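Local coordinates for C-domain type II peptide synthetase (Streptomyces globisporus, PDB 4ZNM), which is a condensation domain, probably free-standing, of the type found in nonribosomal peptide synthetases, with a fold of the CoA-dependent acyltransferase clan, at residues A76-L81 with P90-A95; L228-P233 with N431-E436; S404-G409 with G427-R432. All coordinates share one frame; numbering follows the deposited sequence.

Contact 1 of 3, residues A76-L81 with P90-A95; sequences ALRTSL and PEILPA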
loop_
_atom_site.group_PDB
_atom_site.type_symbol
_atom_site.label_atom_id
_atom_site.label_comp_id
_atom_site.label_asym_id
_atom_site.label_seq_id
_atom_site.Cartn_x
_atom_site.Cartn_y
_atom_site.Cartn_z
ATOM N N ALA A 76 2.950 -17.758 -2.826
ATOM C CA ALA A 76 3.025 -16.748 -1.787
ATOM C C ALA A 76 1.816 -16.844 -0.858
ATOM O O ALA A 76 1.922 -16.485 0.302
ATOM C CB ALA A 76 3.116 -15.356 -2.379
ATOM N N LEU A 77 0.677 -17.322 -1.370
ATOM C CA LEU A 77 -0.556 -17.374 -0.573
ATOM C C LEU A 77 -0.628 -18.606 0.326
ATOM O O LEU A 77 -1.624 -18.807 1.020
ATOM C CB LEU A 77 -1.808 -17.374 -1.471
ATOM C CG LEU A 77 -2.046 -16.097 -2.298
ATOM C CD1 LEU A 77 -3.323 -16.194 -3.097
ATOM C CD2 LEU A 77 -2.087 -14.895 -1.413
ATOM N N ARG A 78 0.417 -19.419 0.261
ATOM C CA ARG A 78 0.568 -20.648 1.018
ATOM C C ARG A 78 1.924 -20.650 1.712
ATOM O O ARG A 78 2.370 -21.696 2.167
ATOM C CB ARG A 78 0.500 -21.886 0.100
ATOM C CG ARG A 78 -0.698 -22.023 -0.652
ATOM C CD ARG A 78 -0.647 -23.285 -1.445
ATOM N NE ARG A 78 -0.185 -23.171 -2.825
ATOM C CZ ARG A 78 0.851 -23.846 -3.317
ATOM N NH1 ARG A 78 1.604 -24.602 -2.532
ATOM N NH2 ARG A 78 1.162 -23.742 -4.601
ATOM N N THR A 79 2.596 -19.502 1.758
ATOM C CA THR A 79 3.912 -19.412 2.413
ATOM C C THR A 79 3.795 -18.785 3.799
ATOM O O THR A 79 3.773 -17.575 3.958
ATOM C CB THR A 79 4.916 -18.624 1.558
ATOM O OG1 THR A 79 4.988 -19.226 0.256
ATOM C CG2 THR A 79 6.299 -18.681 2.147
ATOM N N SER A 80 3.701 -19.644 4.809
ATOM C CA SER A 80 3.684 -19.176 6.177
ATOM C C SER A 80 5.077 -18.694 6.589
ATOM O O SER A 80 6.089 -19.059 5.988
ATOM C CB SER A 80 3.233 -20.298 7.107
ATOM O OG SER A 80 4.204 -21.333 7.115
ATOM N N LEU A 81 5.103 -17.885 7.631
ATOM C CA LEU A 81 6.308 -17.348 8.209
ATOM C C LEU A 81 6.260 -17.648 9.709
ATOM O O LEU A 81 5.358 -17.161 10.420
ATOM C CB LEU A 81 6.387 -15.840 7.967
ATOM C CG LEU A 81 6.479 -15.392 6.509
ATOM C CD1 LEU A 81 6.488 -13.880 6.461
ATOM C CD2 LEU A 81 7.723 -15.936 5.838
ATOM N N PRO A 90 10.351 -18.842 6.127
ATOM C CA PRO A 90 9.252 -19.169 5.211
ATOM C C PRO A 90 9.083 -20.665 5.021
ATOM O O PRO A 90 10.070 -21.370 4.955
ATOM C CB PRO A 90 9.678 -18.518 3.886
ATOM C CG PRO A 90 10.887 -17.696 4.198
ATOM C CD PRO A 90 11.518 -18.314 5.403
ATOM N N GLU A 91 7.852 -21.148 4.934
ATOM C CA GLU A 91 7.640 -22.515 4.503
ATOM C C GLU A 91 6.431 -22.573 3.584
ATOM O O GLU A 91 5.355 -22.064 3.926
ATOM C CB GLU A 91 7.441 -23.450 5.679
ATOM C CG GLU A 91 7.260 -24.896 5.192
ATOM C CD GLU A 91 7.187 -25.898 6.334
ATOM O OE1 GLU A 91 7.246 -25.453 7.500
ATOM O OE2 GLU A 91 7.071 -27.121 6.062
ATOM N N ILE A 92 6.616 -23.167 2.410
ATOM C CA ILE A 92 5.536 -23.265 1.427
ATOM C C ILE A 92 4.711 -24.495 1.750
ATOM O O ILE A 92 5.209 -25.602 1.675
ATOM C CB ILE A 92 6.068 -23.343 -0.014
ATOM C CG1 ILE A 92 6.897 -22.098 -0.338
ATOM C CG2 ILE A 92 4.890 -23.475 -1.023
ATOM C CD1 ILE A 92 7.549 -22.115 -1.716
ATOM N N LEU A 93 3.443 -24.295 2.081
ATOM C CA LEU A 93 2.571 -25.391 2.510
ATOM C C LEU A 93 1.584 -25.779 1.416
ATOM O O LEU A 93 1.357 -25.005 0.483
ATOM C CB LEU A 93 1.804 -24.987 3.788
ATOM C CG LEU A 93 2.691 -24.496 4.932
ATOM C CD1 LEU A 93 1.888 -23.719 5.943
ATOM C CD2 LEU A 93 3.412 -25.663 5.574
ATOM N N PRO A 94 1.004 -26.979 1.528
ATOM C CA PRO A 94 -0.169 -27.330 0.713
ATOM C C PRO A 94 -1.362 -26.433 1.051
ATOM O O PRO A 94 -1.539 -26.089 2.222
ATOM C CB PRO A 94 -0.450 -28.790 1.098
ATOM C CG PRO A 94 0.738 -29.265 1.848
ATOM C CD PRO A 94 1.365 -28.058 2.471
ATOM N N ALA A 95 -2.152 -26.051 0.052
ATOM C CA ALA A 95 -3.325 -25.191 0.267
ATOM C C ALA A 95 -4.235 -25.762 1.340
ATOM O O ALA A 95 -4.387 -26.985 1.455
ATOM C CB ALA A 95 -4.116 -25.019 -1.042
#

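Contact 2 of 3, residues L228-P233 with N431-E436; sequences LETDIP and NRFKDE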
loop_
_atom_site.group_PDB
_atom_site.type_symbol
_atom_site.label_atom_id
_atom_site.label_comp_id
_atom_site.label_asym_id
_atom_site.label_seq_id
_atom_site.Cartn_x
_atom_site.Cartn_y
_atom_site.Cartn_z
ATOM N N LEU A 228 7.852 13.240 12.395
ATOM C CA LEU A 228 6.676 13.955 12.902
ATOM C C LEU A 228 6.583 13.822 14.415
ATOM O O LEU A 228 6.669 12.708 14.950
ATOM C CB LEU A 228 5.399 13.401 12.275
ATOM C CG LEU A 228 5.292 13.483 10.759
ATOM C CD1 LEU A 228 3.979 12.841 10.349
ATOM C CD2 LEU A 228 5.386 14.942 10.304
ATOM N N GLU A 229 6.377 14.931 15.115
ATOM C CA GLU A 229 6.327 14.863 16.563
ATOM C C GLU A 229 5.034 14.182 16.945
ATOM O O GLU A 229 3.955 14.582 16.488
ATOM C CB GLU A 229 6.411 16.253 17.204
ATOM C CG GLU A 229 6.528 16.214 18.717
ATOM C CD GLU A 229 6.618 17.601 19.327
ATOM O OE1 GLU A 229 6.415 18.591 18.590
ATOM O OE2 GLU A 229 6.889 17.696 20.542
ATOM N N THR A 230 5.140 13.170 17.801
ATOM C CA THR A 230 3.976 12.416 18.220
ATOM C C THR A 230 3.311 13.052 19.421
ATOM O O THR A 230 3.929 13.822 20.140
ATOM C CB THR A 230 4.346 10.992 18.558
ATOM O OG1 THR A 230 5.447 10.980 19.479
ATOM C CG2 THR A 230 4.739 10.237 17.293
ATOM N N ASP A 231 2.039 12.719 19.620
ATOM C CA ASP A 231 1.274 13.198 20.773
ATOM C C ASP A 231 1.578 12.384 22.006
ATOM O O ASP A 231 1.494 12.898 23.104
ATOM C CB ASP A 231 -0.231 13.127 20.522
ATOM C CG ASP A 231 -0.686 14.024 19.390
ATOM O OD1 ASP A 231 -0.113 15.121 19.261
ATOM O OD2 ASP A 231 -1.635 13.629 18.644
ATOM N N ILE A 232 1.904 11.108 21.814
ATOM C CA ILE A 232 2.137 10.197 22.913
ATOM C C ILE A 232 3.499 9.558 22.669
ATOM O O ILE A 232 3.758 9.018 21.564
ATOM C CB ILE A 232 1.020 9.126 23.025
ATOM C CG1 ILE A 232 -0.371 9.779 23.128
ATOM C CG2 ILE A 232 1.280 8.249 24.235
ATOM C CD1 ILE A 232 -1.525 8.848 22.732
ATOM N N PRO A 233 4.380 9.604 23.681
ATOM C CA PRO A 233 5.709 9.031 23.464
ATOM C C PRO A 233 5.731 7.523 23.412
ATOM O O PRO A 233 4.896 6.822 23.977
ATOM C CB PRO A 233 6.512 9.522 24.666
ATOM C CG PRO A 233 5.517 9.751 25.730
ATOM C CD PRO A 233 4.273 10.247 24.999
ATOM N N ASN A 431 -1.459 4.476 19.445
ATOM C CA ASN A 431 -0.598 4.574 20.627
ATOM C C ASN A 431 0.386 5.768 20.554
ATOM O O ASN A 431 1.163 5.987 21.477
ATOM C CB ASN A 431 0.186 3.279 20.823
ATOM C CG ASN A 431 0.847 2.808 19.559
ATOM O OD1 ASN A 431 0.191 2.649 18.545
ATOM N ND2 ASN A 431 2.145 2.568 19.612
ATOM N N ARG A 432 0.339 6.551 19.482
ATOM C CA ARG A 432 1.282 7.649 19.306
ATOM C C ARG A 432 0.576 8.932 18.908
ATOM O O ARG A 432 1.024 10.005 19.252
ATOM C CB ARG A 432 2.321 7.291 18.235
ATOM C CG ARG A 432 3.233 6.099 18.592
ATOM C CD ARG A 432 4.097 6.314 19.864
ATOM N NE ARG A 432 5.083 7.374 19.743
ATOM C CZ ARG A 432 6.284 7.220 19.203
ATOM N NH1 ARG A 432 6.647 6.047 18.708
ATOM N NH2 ARG A 432 7.117 8.259 19.140
ATOM N N PHE A 433 -0.521 8.825 18.160
ATOM C CA PHE A 433 -1.232 10.019 17.715
ATOM C C PHE A 433 -2.684 9.980 18.079
ATOM O O PHE A 433 -3.336 8.949 17.937
ATOM C CB PHE A 433 -1.121 10.193 16.191
ATOM C CG PHE A 433 0.192 10.766 15.738
ATOM C CD1 PHE A 433 0.457 12.124 15.902
ATOM C CD2 PHE A 433 1.154 9.960 15.145
ATOM C CE1 PHE A 433 1.665 12.673 15.471
ATOM C CE2 PHE A 433 2.360 10.479 14.709
ATOM C CZ PHE A 433 2.618 11.850 14.858
ATOM N N LYS A 434 -3.191 11.136 18.491
ATOM C CA LYS A 434 -4.620 11.377 18.600
ATOM C C LYS A 434 -5.266 11.637 17.245
ATOM O O LYS A 434 -4.632 12.202 16.333
ATOM C CB LYS A 434 -4.867 12.570 19.510
ATOM C CG LYS A 434 -4.530 12.303 20.960
ATOM C CD LYS A 434 -4.240 13.607 21.675
ATOM C CE LYS A 434 -4.670 13.562 23.130
ATOM N NZ LYS A 434 -3.745 14.349 23.988
ATOM N N ASP A 435 -6.539 11.262 17.127
ATOM C CA ASP A 435 -7.274 11.386 15.853
ATOM C C ASP A 435 -7.371 12.831 15.353
ATOM O O ASP A 435 -7.292 13.091 14.152
ATOM C CB ASP A 435 -8.687 10.824 15.996
ATOM C CG ASP A 435 -8.695 9.344 16.343
ATOM O OD1 ASP A 435 -7.802 8.610 15.867
ATOM O OD2 ASP A 435 -9.596 8.916 17.102
ATOM N N GLU A 436 -7.538 13.753 16.293
ATOM C CA GLU A 436 -7.677 15.175 16.010
ATOM C C GLU A 436 -6.413 15.762 15.371
ATOM O O GLU A 436 -6.472 16.564 14.450
ATOM C CB GLU A 436 -7.997 15.920 17.304
ATOM C CG GLU A 436 -9.357 15.557 17.907
ATOM C CD GLU A 436 -9.414 14.158 18.573
ATOM O OE1 GLU A 436 -8.342 13.559 18.878
ATOM O OE2 GLU A 436 -10.552 13.666 18.794
HETATM O O HOH W 1 2.799 4.891 23.560
#

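Contact 3 of 3, residues S404-G409 with G427-R432; sequences SDIPDG and GYNTNR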
loop_
_atom_site.group_PDB
_atom_site.type_symbol
_atom_site.label_atom_id
_atom_site.label_comp_id
_atom_site.label_asym_id
_atom_site.label_seq_id
_atom_site.Cartn_x
_atom_site.Cartn_y
_atom_site.Cartn_z
ATOM N N SER A 404 -5.785 -2.184 9.415
ATOM C CA SER A 404 -4.514 -2.745 8.954
ATOM C C SER A 404 -3.334 -2.041 9.627
ATOM O O SER A 404 -3.309 -0.820 9.785
ATOM C CB SER A 404 -4.368 -2.648 7.445
ATOM O OG SER A 404 -5.441 -3.290 6.752
ATOM N N ASP A 405 -2.377 -2.834 10.052
ATOM C CA ASP A 405 -1.274 -2.348 10.878
ATOM C C ASP A 405 -0.239 -1.544 10.070
ATOM O O ASP A 405 0.141 -1.916 8.959
ATOM C CB ASP A 405 -0.640 -3.571 11.568
ATOM C CG ASP A 405 0.564 -3.230 12.428
ATOM O OD1 ASP A 405 0.375 -3.019 13.656
ATOM O OD2 ASP A 405 1.695 -3.214 11.883
ATOM N N ILE A 406 0.198 -0.429 10.627
ATOM C CA ILE A 406 1.415 0.256 10.202
ATOM C C ILE A 406 2.495 -0.044 11.247
ATOM O O ILE A 406 2.345 0.359 12.397
ATOM C CB ILE A 406 1.213 1.770 10.060
ATOM C CG1 ILE A 406 0.253 2.078 8.932
ATOM C CG2 ILE A 406 2.582 2.487 9.760
ATOM C CD1 ILE A 406 -0.149 3.555 8.893
ATOM N N PRO A 407 3.570 -0.763 10.856
ATOM C CA PRO A 407 4.535 -1.261 11.841
ATOM C C PRO A 407 5.034 -0.176 12.793
ATOM O O PRO A 407 5.060 -0.403 14.022
ATOM C CB PRO A 407 5.684 -1.809 10.965
ATOM C CG PRO A 407 4.971 -2.276 9.731
ATOM C CD PRO A 407 3.881 -1.259 9.503
ATOM N N ASP A 408 5.407 0.986 12.262
ATOM C CA ASP A 408 5.943 2.058 13.126
ATOM C C ASP A 408 6.084 3.352 12.353
ATOM O O ASP A 408 7.157 3.701 11.902
ATOM C CB ASP A 408 7.297 1.626 13.728
ATOM C CG ASP A 408 7.727 2.464 14.956
ATOM O OD1 ASP A 408 7.183 3.556 15.202
ATOM O OD2 ASP A 408 8.659 2.026 15.671
ATOM N N GLY A 409 4.984 4.066 12.209
ATOM C CA GLY A 409 5.007 5.345 11.526
ATOM C C GLY A 409 3.671 5.817 11.018
ATOM O O GLY A 409 2.614 5.289 11.385
ATOM N N GLY A 427 -2.950 6.876 7.615
ATOM C CA GLY A 427 -2.931 5.917 8.701
ATOM C C GLY A 427 -1.881 6.310 9.730
ATOM O O GLY A 427 -0.818 6.846 9.393
ATOM N N TYR A 428 -2.159 5.991 10.990
ATOM C CA TYR A 428 -1.266 6.360 12.063
ATOM C C TYR A 428 -1.511 5.405 13.226
ATOM O O TYR A 428 -2.567 4.763 13.325
ATOM C CB TYR A 428 -1.511 7.797 12.487
ATOM C CG TYR A 428 -2.959 8.044 12.763
ATOM C CD1 TYR A 428 -3.830 8.293 11.718
ATOM C CD2 TYR A 428 -3.476 8.022 14.052
ATOM C CE1 TYR A 428 -5.207 8.506 11.951
ATOM C CE2 TYR A 428 -4.849 8.251 14.294
ATOM C CZ TYR A 428 -5.705 8.503 13.222
ATOM O OH TYR A 428 -7.082 8.723 13.398
ATOM N N ASN A 429 -0.524 5.322 14.100
ATOM C CA ASN A 429 -0.608 4.444 15.265
ATOM C C ASN A 429 -1.293 5.195 16.405
ATOM O O ASN A 429 -0.837 6.262 16.821
ATOM C CB ASN A 429 0.755 3.977 15.720
ATOM C CG ASN A 429 1.563 3.239 14.645
ATOM O OD1 ASN A 429 2.788 3.358 14.599
ATOM N ND2 ASN A 429 0.902 2.446 13.837
ATOM N N THR A 430 -2.379 4.627 16.909
ATOM C CA THR A 430 -3.191 5.276 17.934
ATOM C C THR A 430 -2.502 5.285 19.292
ATOM O O THR A 430 -2.884 6.046 20.189
ATOM C CB THR A 430 -4.561 4.580 18.041
ATOM O OG1 THR A 430 -4.377 3.168 18.125
ATOM C CG2 THR A 430 -5.369 4.852 16.816
ATOM N N ASN A 431 -1.459 4.476 19.445
ATOM C CA ASN A 431 -0.598 4.574 20.627
ATOM C C ASN A 431 0.386 5.768 20.554
ATOM O O ASN A 431 1.163 5.987 21.477
ATOM C CB ASN A 431 0.186 3.279 20.823
ATOM C CG ASN A 431 0.847 2.808 19.559
ATOM O OD1 ASN A 431 0.191 2.649 18.545
ATOM N ND2 ASN A 431 2.145 2.568 19.612
ATOM N N ARG A 432 0.339 6.551 19.482
ATOM C CA ARG A 432 1.282 7.649 19.306
ATOM C C ARG A 432 0.576 8.932 18.908
ATOM O O ARG A 432 1.024 10.005 19.252
ATOM C CB ARG A 432 2.321 7.291 18.235
ATOM C CG ARG A 432 3.233 6.099 18.592
ATOM C CD ARG A 432 4.097 6.314 19.864
ATOM N NE ARG A 432 5.083 7.374 19.743
ATOM C CZ ARG A 432 6.284 7.220 19.203
ATOM N NH1 ARG A 432 6.647 6.047 18.708
ATOM N NH2 ARG A 432 7.117 8.259 19.140
HETATM O O HOH W 2 1.841 6.661 13.637
#

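Contact 1 of 3, residues A76-L81 with P90-A95
Thr79, Ser80 and Leu81 pair with Ile92, Glu91 and Pro90 in a two-stranded antiparallel beta hairpin near the surface of the condensation domain. Ser80 and Glu91 form the hydrogen-bonded pair. Glu91 N donates to Ser80 O at 2.9 Å, while the return bond from Ser80 N to Glu91 O is weak. Thr79 with Ile92 and Leu81 with Pro90 are non-hydrogen-bonded pairs, and their side chains share one face of the hairpin. On this face Thr79 CG2 lies alongside Pro90, 3.8 Å from its CB. Leu81 brings its CD2 branch to the same proline from another direction, 3.6 Å from Pro90 CA. On the other face Ser80 OG approaches Leu93 CD1 at 3.5 Å.

Arg78 extends the pairing past the end of the strands. Its carbonyl O accepts a nearly straight bond from Leu93 N at 2.8 Å (N-H...O 173°). Its side chain then returns the grip. NH1 donates to Leu93 O at 3.1 Å, and this oxygen lies in the guanidinium plane, at its edge. The chain bends at chi3 (-95°), which turns NE out of line with the extended start of the side chain. Arg78 CD rests near Ala95, 3.9 Å from its CB, and NH1 comes close to Ile92 CG2. Leu93 is thus held through both its N-H and its carbonyl by one residue.

NE and NH2 of Arg78 turn to helix 60-73, where NE donates to Val71 O and NH2 to Val72 O. Thr79 OG1 bonds back to Glu75 O, and Ala95 packs on the same helix at Val71 and Val72. Beyond the hairpin, Leu81 makes backbone bonds with Val131 and its side chain touches Phe42 and Thr158.

Contact 2 of 3, residues L228-P233 with N431-E436
The Phe433 ring takes Thr230 CB over one face, 4.2 Å above the plane and offset toward the rim. Thr230 CG2 reaches Phe433 CE2 at 3.5 Å. Asp231 OD2 lies at the ring edge, near CD1, with the carboxylate steeply turned against the ring (78° between planes). Glu229 O and Leu228 CB approach obliquely at CE1 and CZ. The Arg432 guanidinium has Thr230 OG1 and Ile232 O at its edge. NE donates to Ile232 O at 2.8 Å, and that carbonyl receives it in its own plane. NH2 donates to Thr230 OG1 at 3.2 Å; the oxygen lies somewhat out of the guanidinium plane. Although CB points away overall, bends at chi2 (-61°) and chi3 (-65°) place CD and NE back toward Ile232 O.

These residues join the end of edge strand 227-229 to the turn between strand 422-429 and helix 435-454. Lys434 is the N-cap residue of that helix. Its N-H donates to the anti lone pair of Asp231 OD2 at 2.9 Å, and the same oxygen bonds Thr437 OG1 in the first turn. These two partners and the nearby helix N-terminus would probably favour a charged Asp231. Arg432 O meets two backbone donors, Ile232 N at 2.9 Å and, more weakly, Asp231 N. A water links Pro233 O and Asn431 O, donating to both.

Strand 366-373 runs beside the contact, with Gln367 against Thr230, Arg432 and Phe433. Arg432 NH2 also makes weak bonds to His366 O and Ser363 O. Phe433 packs on Met438 of the helix and on Val410 of strand 410-416.

Contact 3 of 3, residues S404-G409 with G427-R432
Asn429 ND2 donates to Ile406 O at 2.9 Å, with an N-H...O angle of 157°. The oxygen lies 17° out of the amide plane of Asn429. The other end of the same amide, OD1, accepts a weak bond from Gly409 N at 3.3 Å. One asparagine, at the end of strand 422-429 in the mixed sheet, thus holds the loop 404-409 at two points. Its CG sits anti to the carbonyl carbon (chi1 -57°), which carries the amide toward the loop. A water adds a third link. It donates to Gly409 O at 2.7 Å and accepts from Asn429 N at 2.8 Å.

Asp408 OD1 and Arg432 NH1 are 4.3 Å apart, too far for a salt bridge. Asp408 OD2 forms a salt bridge with Arg234 NH1, and OD1 accepts a hydrogen bond from Gln367 NE2. Ile406 O has a second donor in Lys240 NZ.

Ile406 also packs on Trp244 of strand 242-249. Across the contact its CB lies near Asn429 ND2. Its terminal CD1 presses on the backbone of Gly427, 3.4 Å from both C and O, where the glycine has no side chain to intervene.

How the contacts relate
Contact 1 is a surface hairpin, with its centre about 27 Å from that of contact 3 and about 36 Å from that of contact 2. It is local in sequence and relies on strand pairing plus one arginine. Contacts 2 and 3 belong together. Their centres are about 10 Å apart, they share Asn431 and Arg432, and both reach the same mixed sheet. Contact 3 is buried and joins a loop to a strand end through one side-chain amide and a water. Contact 2 is partly buried and brings together residues distant in sequence by ring packing, arginine bonds and a carboxylate bonded at the start of helix 435-454. Asp435 OD1 and Tyr428 OH probably hydrogen-bond between them at 2.6 Å.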